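Local coordinates for protein short chain dehydrogenase (Mycobacterium smegmatis, PDB 3UCX) that probably catalyses oxidation or reduction of a still unidentified substrate, as a Rossmann-fold member of the short-chain dehydrogenase family, at residues 15-19 with 38-42; 69-75 with 123-127; 88-92 with 134-138. All coordinates share one frame; numbering follows the deposited sequence.

Overall arrangement
The three contacts sample a Rossmann-type parallel sheet at its centre and on one of its flanks. Contact 1 is sheet interior, strand 13-17 bound to strand 37-42 by backbone hydrogen bonds and aliphatic side chains. In contact 2, partly buried, a loop and the first turn of helix 72-85 are joined to helix 110-130 by an arginine that meets a carboxylate and a carbonyl. Contact 3, though farthest from the centre of the chain, is still buried: alanine and leucine of a short helix pack on valines at the start of strand 91-94, with a serine and waters serving the polar atoms. Strands 13-17 and 91-94 are sheet neighbours, so V15 packs on V89. S17 touches I69 and L127, linking contacts 1 and 2.

Contact 1: residues 15-19 with 38-42; sequences VISGV and LVLAA
V15 and V39 lie side by side on one face of a parallel pair of strands, the opening beta-alpha-beta unit of a Rossmann-type fold: strand 13-17, helix 23-33, strand 37-42. The strand axes, inclined by 14°, approach to 4.8 Å. I16 is bound through both its backbone polar atoms, its N giving a nearly straight bond to V39 O (2.9 Å) and its O accepting from A41 N (3.0 Å). On the V15 face, V15 CG2 reaches V39 CB at 3.8 Å, and helix 72-85 covers V39 and A41. The other face is tighter: with CG1 anti to the carbonyl carbon (chi1 -53°), I16 carries CD1 to within 3.5 Å of L38 CD1, closer than ordinary van der Waals contact, while A28 of helix 23-33 packs on I16 and L40. V19 is buried too, under L48 and V51 of helix 45-57, its CG2 4.1 Å from L40 CD2. Past S17 the contact opens toward solvent, where G18 and A42 are partly exposed and one water sits. A41 O gathers the donors at this end: G18 N, a weak bond from V19 N, and a weak one from the water, which also binds S17 OG, 3.0 Å away.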
ATOM      1  N   VAL A  15      -9.127 -12.132  26.666  1.00 14.91           N
ATOM      2  CA  VAL A  15      -8.419 -13.369  26.430  1.00 15.17           C
ATOM      3  C   VAL A  15      -7.115 -13.037  25.688  1.00 15.48           C
ATOM      4  O   VAL A  15      -7.140 -12.407  24.640  1.00 14.62           O
ATOM      5  CB  VAL A  15      -9.287 -14.326  25.581  1.00 15.07           C
ATOM      6  CG1 VAL A  15      -8.532 -15.576  25.154  1.00 15.09           C
ATOM      7  CG2 VAL A  15     -10.584 -14.669  26.299  1.00 15.39           C
ATOM      8  N   ILE A  16      -5.985 -13.468  26.248  1.00 15.92           N
ATOM      9  CA  ILE A  16      -4.707 -13.355  25.573  1.00 16.01           C
ATOM     10  C   ILE A  16      -4.182 -14.751  25.266  1.00 16.59           C
ATOM     11  O   ILE A  16      -3.969 -15.570  26.173  1.00 17.41           O
ATOM     12  CB  ILE A  16      -3.659 -12.564  26.396  1.00 16.41           C
ATOM     13  CG1 ILE A  16      -4.204 -11.206  26.818  1.00 16.32           C
ATOM     14  CG2 ILE A  16      -2.378 -12.361  25.560  1.00 16.22           C
ATOM     15  CD1 ILE A  16      -3.291 -10.445  27.741  1.00 16.87           C
ATOM     16  N   SER A  17      -4.022 -15.045  23.980  1.00 17.19           N
ATOM     17  CA  SER A  17      -3.404 -16.287  23.560  1.00 19.21           C
ATOM     18  C   SER A  17      -1.933 -16.006  23.209  1.00 20.14           C
ATOM     19  O   SER A  17      -1.616 -15.011  22.571  1.00 18.50           O
ATOM     20  CB  SER A  17      -4.148 -16.896  22.361  1.00 20.10           C
ATOM     21  OG  SER A  17      -3.339 -17.831  21.664  1.00 23.67           O
ATOM     22  N   GLY A  18      -1.057 -16.908  23.598  1.00 22.07           N
ATOM     23  CA  GLY A  18       0.357 -16.765  23.271  1.00 25.29           C
ATOM     24  C   GLY A  18       1.052 -15.847  24.239  1.00 26.85           C
ATOM     25  O   GLY A  18       1.782 -14.944  23.841  1.00 31.86           O
ATOM     26  N   VAL A  19       0.834 -16.096  25.515  1.00 28.37           N
ATOM     27  CA  VAL A  19       1.437 -15.322  26.584  1.00 29.93           C
ATOM     28  C   VAL A  19       2.852 -15.824  26.828  1.00 32.69           C
ATOM     29  O   VAL A  19       3.052 -16.948  27.308  1.00 36.17           O
ATOM     30  CB  VAL A  19       0.611 -15.429  27.890  1.00 30.28           C
ATOM     31  CG1 VAL A  19       1.228 -14.597  29.008  1.00 30.27           C
ATOM     32  CG2 VAL A  19      -0.829 -14.999  27.651  1.00 27.80           C
ATOM     33  N   LEU A  38      -8.668 -11.296  33.134  1.00 20.18           N
ATOM     34  CA  LEU A  38      -7.921 -11.971  32.087  1.00 19.80           C
ATOM     35  C   LEU A  38      -8.208 -13.450  31.985  1.00 19.74           C
ATOM     36  O   LEU A  38      -8.437 -14.123  32.984  1.00 20.65           O
ATOM     37  CB  LEU A  38      -6.412 -11.813  32.339  1.00 19.85           C
ATOM     38  CG  LEU A  38      -5.714 -10.523  31.906  1.00 19.22           C
ATOM     39  CD1 LEU A  38      -5.568 -10.476  30.392  1.00 18.76           C
ATOM     40  CD2 LEU A  38      -6.420  -9.291  32.435  1.00 19.48           C
ATOM     41  N   VAL A  39      -8.125 -13.941  30.757  1.00 19.18           N
ATOM     42  CA  VAL A  39      -7.895 -15.342  30.454  1.00 19.44           C
ATOM     43  C   VAL A  39      -6.531 -15.426  29.797  1.00 19.98           C
ATOM     44  O   VAL A  39      -6.276 -14.738  28.803  1.00 19.42           O
ATOM     45  CB  VAL A  39      -8.957 -15.908  29.480  1.00 18.92           C
ATOM     46  CG1 VAL A  39      -8.632 -17.348  29.131  1.00 19.14           C
ATOM     47  CG2 VAL A  39     -10.350 -15.765  30.095  1.00 18.82           C
ATOM     48  N   LEU A  40      -5.655 -16.242  30.365  1.00 20.53           N
ATOM     49  CA  LEU A  40      -4.315 -16.438  29.831  1.00 20.80           C
ATOM     50  C   LEU A  40      -4.178 -17.843  29.254  1.00 21.23           C
ATOM     51  O   LEU A  40      -4.397 -18.855  29.948  1.00 21.65           O
ATOM     52  CB  LEU A  40      -3.271 -16.193  30.939  1.00 21.37           C
ATOM     53  CG  LEU A  40      -3.387 -14.871  31.700  1.00 21.84           C
ATOM     54  CD1 LEU A  40      -2.450 -14.822  32.911  1.00 22.68           C
ATOM     55  CD2 LEU A  40      -3.188 -13.662  30.790  1.00 21.45           C
ATOM     56  N   ALA A  41      -3.803 -17.910  27.985  1.00 21.16           N
ATOM     57  CA  ALA A  41      -3.679 -19.171  27.273  1.00 22.20           C
ATOM     58  C   ALA A  41      -2.264 -19.286  26.680  1.00 24.12           C
ATOM     59  O   ALA A  41      -1.751 -18.350  26.083  1.00 24.45           O
ATOM     60  CB  ALA A  41      -4.748 -19.284  26.192  1.00 21.97           C
ATOM     61  N   ALA A  42      -1.635 -20.434  26.907  1.00 26.19           N
ATOM     62  CA  ALA A  42      -0.333 -20.770  26.342  1.00 28.22           C
ATOM     63  C   ALA A  42      -0.201 -22.278  26.469  1.00 30.45           C
ATOM     64  O   ALA A  42      -0.981 -22.890  27.199  1.00 27.67           O
ATOM     65  CB  ALA A  42       0.776 -20.059  27.098  1.00 28.98           C
TER
HETATM   66  O   HOH W   1      -1.938 -19.912  23.242  1.00 36.54           O

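Contact 2: residues 69-75 with 123-127; sequences ITDDAQV and GALRL
R126 is extended through its second torsion (chi2 179°) and then bends at chi3 (-104°), which turns its guanidinium back toward the loop 69-71, while D72, with CG anti to its carbonyl carbon (chi1 -75°), swings its carboxylate across to meet it. The two side chains cross at about a right angle in a salt bridge, D72 OD1 lying 2.6 Å from R126 NE. The oxygen sits in the guanidinium plane, yet the nitrogen stands above the carboxylate plane. A second bond runs from R126 NH1 to a lone pair of I69 O at 3.1 Å, and T70 O lies over one face of the guanidinium. Alongside the aliphatic part of R126, V75 CG2 rests 3.9 Å from R126 CD, and the end of I69 lies against the backbone of G123, with CD1 3.8 Å from G123 CA. D71 is the N-cap of helix 72-85, its OD2 accepting from Q74 N. Thus the arginine ties helix 110-130 to the loop and first turn of helix 72-85; F110 of the second subunit adds a cation-pi contact. The D72 carboxylate and the I69 carbonyl probably stabilise the positive charge of R126 near the subunit interface.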
ATOM      1  N   ILE A  69      -3.286 -24.101  20.677  1.00 22.56           N
ATOM      2  CA  ILE A  69      -4.331 -23.479  19.852  1.00 22.23           C
ATOM      3  C   ILE A  69      -4.377 -24.108  18.453  1.00 23.62           C
ATOM      4  O   ILE A  69      -5.259 -23.769  17.652  1.00 23.62           O
ATOM      5  CB  ILE A  69      -4.205 -21.935  19.757  1.00 21.95           C
ATOM      6  CG1 ILE A  69      -2.885 -21.507  19.084  1.00 21.51           C
ATOM      7  CG2 ILE A  69      -4.350 -21.302  21.140  1.00 22.26           C
ATOM      8  CD1 ILE A  69      -2.797 -20.014  18.771  1.00 20.78           C
ATOM      9  N   THR A  70      -3.447 -25.029  18.168  1.00 24.16           N
ATOM     10  CA  THR A  70      -3.533 -25.841  16.954  1.00 25.97           C
ATOM     11  C   THR A  70      -4.475 -27.041  17.106  1.00 27.18           C
ATOM     12  O   THR A  70      -4.691 -27.763  16.136  1.00 28.40           O
ATOM     13  CB  THR A  70      -2.150 -26.340  16.441  1.00 26.05           C
ATOM     14  OG1 THR A  70      -1.646 -27.377  17.295  1.00 27.62           O
ATOM     15  CG2 THR A  70      -1.147 -25.197  16.348  1.00 26.05           C
ATOM     16  N   ASP A  71      -5.055 -27.242  18.286  1.00 27.15           N
ATOM     17  CA  ASP A  71      -5.918 -28.404  18.529  1.00 29.01           C
ATOM     18  C   ASP A  71      -7.372 -28.009  18.802  1.00 28.31           C
ATOM     19  O   ASP A  71      -7.639 -27.272  19.747  1.00 27.70           O
ATOM     20  CB  ASP A  71      -5.403 -29.208  19.722  1.00 30.65           C
ATOM     21  CG  ASP A  71      -6.267 -30.422  19.992  1.00 33.25           C
ATOM     22  OD1 ASP A  71      -6.084 -31.434  19.294  1.00 37.37           O
ATOM     23  OD2 ASP A  71      -7.156 -30.355  20.854  1.00 33.23           O
ATOM     24  N   ASP A  72      -8.306 -28.543  18.012  1.00 27.95           N
ATOM     25  CA  ASP A  72      -9.722 -28.202  18.141  1.00 29.46           C
ATOM     26  C   ASP A  72     -10.253 -28.438  19.547  1.00 28.36           C
ATOM     27  O   ASP A  72     -10.898 -27.559  20.106  1.00 26.11           O
ATOM     28  CB  ASP A  72     -10.583 -29.010  17.158  1.00 33.13           C
ATOM     29  CG  ASP A  72     -10.469 -28.528  15.725  1.00 36.34           C
ATOM     30  OD1 ASP A  72     -10.219 -27.327  15.484  1.00 40.61           O
ATOM     31  OD2 ASP A  72     -10.661 -29.358  14.815  1.00 40.88           O
ATOM     32  N   ALA A  73      -9.994 -29.626  20.113  1.00 27.97           N
ATOM     33  CA  ALA A  73     -10.520 -29.971  21.443  1.00 27.13           C
ATOM     34  C   ALA A  73      -9.980 -29.018  22.509  1.00 26.08           C
ATOM     35  O   ALA A  73     -10.710 -28.563  23.373  1.00 26.91           O
ATOM     36  CB  ALA A  73     -10.183 -31.412  21.812  1.00 28.35           C
ATOM     37  N   GLN A  74      -8.697 -28.704  22.445  1.00 25.21           N
ATOM     38  CA  GLN A  74      -8.108 -27.797  23.420  1.00 24.77           C
ATOM     39  C   GLN A  74      -8.638 -26.359  23.317  1.00 23.05           C
ATOM     40  O   GLN A  74      -8.843 -25.723  24.336  1.00 21.85           O
ATOM     41  CB  GLN A  74      -6.591 -27.823  23.330  1.00 25.46           C
ATOM     42  CG  GLN A  74      -6.021 -29.161  23.737  1.00 26.47           C
ATOM     43  CD  GLN A  74      -4.556 -29.113  24.038  1.00 27.87           C
ATOM     44  OE1 GLN A  74      -4.050 -28.134  24.586  1.00 26.57           O
ATOM     45  NE2 GLN A  74      -3.849 -30.184  23.670  1.00 30.37           N
ATOM     46  N   VAL A  75      -8.877 -25.855  22.105  1.00 21.71           N
ATOM     47  CA  VAL A  75      -9.519 -24.541  21.990  1.00 21.40           C
ATOM     48  C   VAL A  75     -10.958 -24.603  22.493  1.00 21.82           C
ATOM     49  O   VAL A  75     -11.423 -23.663  23.134  1.00 22.12           O
ATOM     50  CB  VAL A  75      -9.443 -23.946  20.549  1.00 21.06           C
ATOM     51  CG1 VAL A  75     -10.304 -22.700  20.432  1.00 20.34           C
ATOM     52  CG2 VAL A  75      -8.002 -23.614  20.204  1.00 20.50           C
ATOM     53  N   GLY A 123      -4.197 -21.256  14.092  1.00 16.04           N
ATOM     54  CA  GLY A 123      -4.380 -21.114  15.533  1.00 16.57           C
ATOM     55  C   GLY A 123      -5.172 -19.875  15.913  1.00 15.93           C
ATOM     56  O   GLY A 123      -6.126 -19.954  16.701  1.00 15.98           O
ATOM     57  N   ALA A 124      -4.781 -18.736  15.356  1.00 15.09           N
ATOM     58  CA  ALA A 124      -5.491 -17.488  15.584  1.00 15.04           C
ATOM     59  C   ALA A 124      -6.931 -17.598  15.088  1.00 14.80           C
ATOM     60  O   ALA A 124      -7.861 -17.151  15.782  1.00 14.12           O
ATOM     61  CB  ALA A 124      -4.772 -16.300  14.900  1.00 13.93           C
ATOM     62  N   LEU A 125      -7.131 -18.218  13.921  1.00 14.69           N
ATOM     63  CA  LEU A 125      -8.504 -18.362  13.372  1.00 14.99           C
ATOM     64  C   LEU A 125      -9.350 -19.234  14.313  1.00 15.98           C
ATOM     65  O   LEU A 125     -10.495 -18.900  14.639  1.00 15.33           O
ATOM     66  CB  LEU A 125      -8.485 -19.000  11.994  1.00 15.14           C
ATOM     67  CG  LEU A 125      -9.828 -19.118  11.252  1.00 15.19           C
ATOM     68  CD1 LEU A 125     -10.558 -17.779  11.201  1.00 13.89           C
ATOM     69  CD2 LEU A 125      -9.625 -19.706   9.856  1.00 15.05           C
ATOM     70  N   ARG A 126      -8.781 -20.353  14.746  1.00 16.74           N
ATOM     71  CA  ARG A 126      -9.475 -21.258  15.671  1.00 18.88           C
ATOM     72  C   ARG A 126      -9.933 -20.529  16.931  1.00 18.33           C
ATOM     73  O   ARG A 126     -11.082 -20.683  17.363  1.00 17.94           O
ATOM     74  CB  ARG A 126      -8.566 -22.438  16.032  1.00 22.14           C
ATOM     75  CG  ARG A 126      -9.286 -23.744  16.213  1.00 27.09           C
ATOM     76  CD  ARG A 126      -8.339 -24.904  16.560  1.00 29.25           C
ATOM     77  NE  ARG A 126      -8.105 -25.779  15.408  1.00 31.82           N
ATOM     78  CZ  ARG A 126      -7.029 -25.765  14.631  1.00 32.15           C
ATOM     79  NH1 ARG A 126      -6.036 -24.928  14.859  1.00 33.31           N
ATOM     80  NH2 ARG A 126      -6.937 -26.620  13.618  1.00 35.46           N
ATOM     81  N   LEU A 127      -9.055 -19.718  17.503  1.00 18.18           N
ATOM     82  CA  LEU A 127      -9.400 -18.885  18.664  1.00 18.83           C
ATOM     83  C   LEU A 127     -10.527 -17.920  18.402  1.00 16.57           C
ATOM     84  O   LEU A 127     -11.452 -17.806  19.197  1.00 16.10           O
ATOM     85  CB  LEU A 127      -8.206 -18.047  19.133  1.00 20.99           C
ATOM     86  CG  LEU A 127      -7.475 -18.517  20.363  1.00 24.57           C
ATOM     87  CD1 LEU A 127      -8.434 -18.659  21.551  1.00 24.43           C
ATOM     88  CD2 LEU A 127      -6.879 -19.847  19.950  1.00 24.66           C
TER

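Contact 3: residues 88-92 with 134-138; sequences RVDVV and ALEES
V89 and A134 approach to 5.5 Å between CA atoms, and D90 and S138 to 5.7 Å, where the chain entering strand 91-94 of the Rossmann-type sheet runs beside the last turn of helix 132-138, the helix that precedes strand 141-145. The helix ends close enough for a side chain to bond the loop backbone: S138 OG, placed between its own backbone N and carbonyl carbon (chi1 66°), donates to a lone pair of V89 O in the carbonyl plane, at 2.7 Å. Next to this bond the surfaces are apolar. V89 CB meets A134 CB at 3.8 Å, and L135 divides its two methyls, CD2 lying 4.2 Å from V89 CG1 and CD1 4.0 Å from V92 CG2 as L135 and V92 cross at about a right angle. Two waters complete the polar seam. One accepts from V89 N and donates to A134 O; the other donates to D90 OD1 and S138 O. D90 OD2 pairs with R88 NH1 in a salt bridge and also accepts from V13 N. V13 of strand 13-17 and A141 of strand 141-145 bond the backbone of D90, F131 packs on V89 and V92, and helix 72-85 sets T82 against V89 and M83 against A134.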
ATOM      1  N   ARG A  88     -18.499 -14.285  29.784  1.00 21.46           N
ATOM      2  CA  ARG A  88     -18.399 -13.315  28.709  1.00 21.01           C
ATOM      3  C   ARG A  88     -16.956 -13.124  28.265  1.00 18.77           C
ATOM      4  O   ARG A  88     -16.030 -13.396  29.019  1.00 18.12           O
ATOM      5  CB  ARG A  88     -18.922 -11.957  29.151  1.00 23.56           C
ATOM      6  CG  ARG A  88     -18.092 -11.258  30.230  1.00 26.38           C
ATOM      7  CD  ARG A  88     -18.899 -10.106  30.803  1.00 30.39           C
ATOM      8  NE  ARG A  88     -19.446  -9.383  29.653  1.00 33.89           N
ATOM      9  CZ  ARG A  88     -18.988  -8.239  29.170  1.00 33.54           C
ATOM     10  NH1 ARG A  88     -18.008  -7.586  29.799  1.00 36.60           N
ATOM     11  NH2 ARG A  88     -19.560  -7.717  28.073  1.00 31.65           N
ATOM     12  N   VAL A  89     -16.804 -12.607  27.051  1.00 17.07           N
ATOM     13  CA  VAL A  89     -15.500 -12.187  26.501  1.00 15.75           C
ATOM     14  C   VAL A  89     -15.722 -10.914  25.699  1.00 15.39           C
ATOM     15  O   VAL A  89     -16.560 -10.880  24.794  1.00 14.45           O
ATOM     16  CB  VAL A  89     -14.881 -13.259  25.579  1.00 15.26           C
ATOM     17  CG1 VAL A  89     -13.592 -12.743  24.923  1.00 14.63           C
ATOM     18  CG2 VAL A  89     -14.607 -14.541  26.345  1.00 15.42           C
ATOM     19  N   ASP A  90     -14.950  -9.873  26.024  1.00 15.53           N
ATOM     20  CA  ASP A  90     -15.001  -8.581  25.330  1.00 15.53           C
ATOM     21  C   ASP A  90     -13.891  -8.394  24.294  1.00 14.48           C
ATOM     22  O   ASP A  90     -14.085  -7.692  23.304  1.00 14.06           O
ATOM     23  CB  ASP A  90     -14.901  -7.478  26.382  1.00 16.87           C
ATOM     24  CG  ASP A  90     -16.061  -7.529  27.331  1.00 18.83           C
ATOM     25  OD1 ASP A  90     -17.140  -7.085  26.893  1.00 19.49           O
ATOM     26  OD2 ASP A  90     -15.915  -8.087  28.452  1.00 19.11           O
ATOM     27  N   VAL A  91     -12.749  -9.024  24.531  1.00 14.00           N
ATOM     28  CA  VAL A  91     -11.557  -8.847  23.718  1.00 13.67           C
ATOM     29  C   VAL A  91     -10.835 -10.171  23.557  1.00 13.42           C
ATOM     30  O   VAL A  91     -10.625 -10.896  24.521  1.00 14.35           O
ATOM     31  CB  VAL A  91     -10.561  -7.821  24.363  1.00 13.37           C
ATOM     32  CG1 VAL A  91      -9.314  -7.643  23.496  1.00 13.35           C
ATOM     33  CG2 VAL A  91     -11.260  -6.484  24.598  1.00 13.91           C
ATOM     34  N   VAL A  92     -10.426 -10.487  22.338  1.00 13.31           N
ATOM     35  CA  VAL A  92      -9.487 -11.592  22.099  1.00 13.27           C
ATOM     36  C   VAL A  92      -8.219 -11.022  21.467  1.00 13.45           C
ATOM     37  O   VAL A  92      -8.284 -10.320  20.453  1.00 13.34           O
ATOM     38  CB  VAL A  92     -10.102 -12.662  21.189  1.00 13.81           C
ATOM     39  CG1 VAL A  92      -9.042 -13.679  20.776  1.00 14.12           C
ATOM     40  CG2 VAL A  92     -11.297 -13.359  21.883  1.00 13.60           C
ATOM     41  N   ALA A 134     -19.228 -15.497  21.910  1.00 13.37           N
ATOM     42  CA  ALA A 134     -19.019 -14.556  22.998  1.00 13.60           C
ATOM     43  C   ALA A 134     -18.852 -13.131  22.491  1.00 13.13           C
ATOM     44  O   ALA A 134     -19.503 -12.225  22.988  1.00 13.91           O
ATOM     45  CB  ALA A 134     -17.839 -14.978  23.862  1.00 13.32           C
ATOM     46  N   LEU A 135     -18.022 -12.940  21.475  1.00 13.04           N
ATOM     47  CA  LEU A 135     -17.800 -11.616  20.894  1.00 12.96           C
ATOM     48  C   LEU A 135     -19.019 -11.030  20.212  1.00 13.28           C
ATOM     49  O   LEU A 135     -19.177  -9.803  20.210  1.00 13.03           O
ATOM     50  CB  LEU A 135     -16.630 -11.666  19.916  1.00 12.61           C
ATOM     51  CG  LEU A 135     -15.285 -11.941  20.576  1.00 12.69           C
ATOM     52  CD1 LEU A 135     -14.273 -12.270  19.491  1.00 13.16           C
ATOM     53  CD2 LEU A 135     -14.829 -10.774  21.442  1.00 12.77           C
ATOM     54  N   GLU A 136     -19.904 -11.878  19.674  1.00 14.35           N
ATOM     55  CA  GLU A 136     -21.159 -11.394  19.088  1.00 15.74           C
ATOM     56  C   GLU A 136     -22.001 -10.726  20.159  1.00 15.84           C
ATOM     57  O   GLU A 136     -22.575  -9.659  19.921  1.00 16.29           O
ATOM     58  CB  GLU A 136     -22.029 -12.502  18.443  1.00 17.56           C
ATOM     59  CG  GLU A 136     -21.433 -13.201  17.257  1.00 20.01           C
ATOM     60  CD  GLU A 136     -22.370 -14.237  16.627  1.00 22.34           C
ATOM     61  OE1 GLU A 136     -23.521 -14.332  17.043  1.00 24.34           O
ATOM     62  OE2 GLU A 136     -21.943 -14.969  15.717  1.00 26.60           O
ATOM     63  N   GLU A 137     -22.071 -11.347  21.331  1.00 15.32           N
ATOM     64  CA  GLU A 137     -22.919 -10.840  22.403  1.00 15.99           C
ATOM     65  C   GLU A 137     -22.347  -9.536  22.977  1.00 15.67           C
ATOM     66  O   GLU A 137     -23.088  -8.614  23.324  1.00 15.44           O
ATOM     67  CB  GLU A 137     -23.082 -11.862  23.537  1.00 16.40           C
ATOM     68  CG  GLU A 137     -23.939 -11.342  24.677  1.00 17.60           C
ATOM     69  CD  GLU A 137     -24.090 -12.292  25.852  1.00 18.66           C
ATOM     70  OE1 GLU A 137     -23.503 -13.404  25.858  1.00 19.22           O
ATOM     71  OE2 GLU A 137     -24.808 -11.897  26.800  1.00 19.50           O
ATOM     72  N   SER A 138     -21.031  -9.478  23.112  1.00 14.94           N
ATOM     73  CA  SER A 138     -20.400  -8.292  23.670  1.00 14.76           C
ATOM     74  C   SER A 138     -20.158  -7.169  22.625  1.00 15.21           C
ATOM     75  O   SER A 138     -19.739  -6.079  22.995  1.00 15.19           O
ATOM     76  CB  SER A 138     -19.086  -8.683  24.341  1.00 14.81           C
ATOM     77  OG  SER A 138     -18.156  -9.148  23.386  1.00 13.67           O
TER
HETATM   78  O   HOH W   2     -19.539 -12.187  25.827  1.00 15.88           O
HETATM   79  O   HOH W   3     -17.289  -5.338  24.814  1.00 21.29           O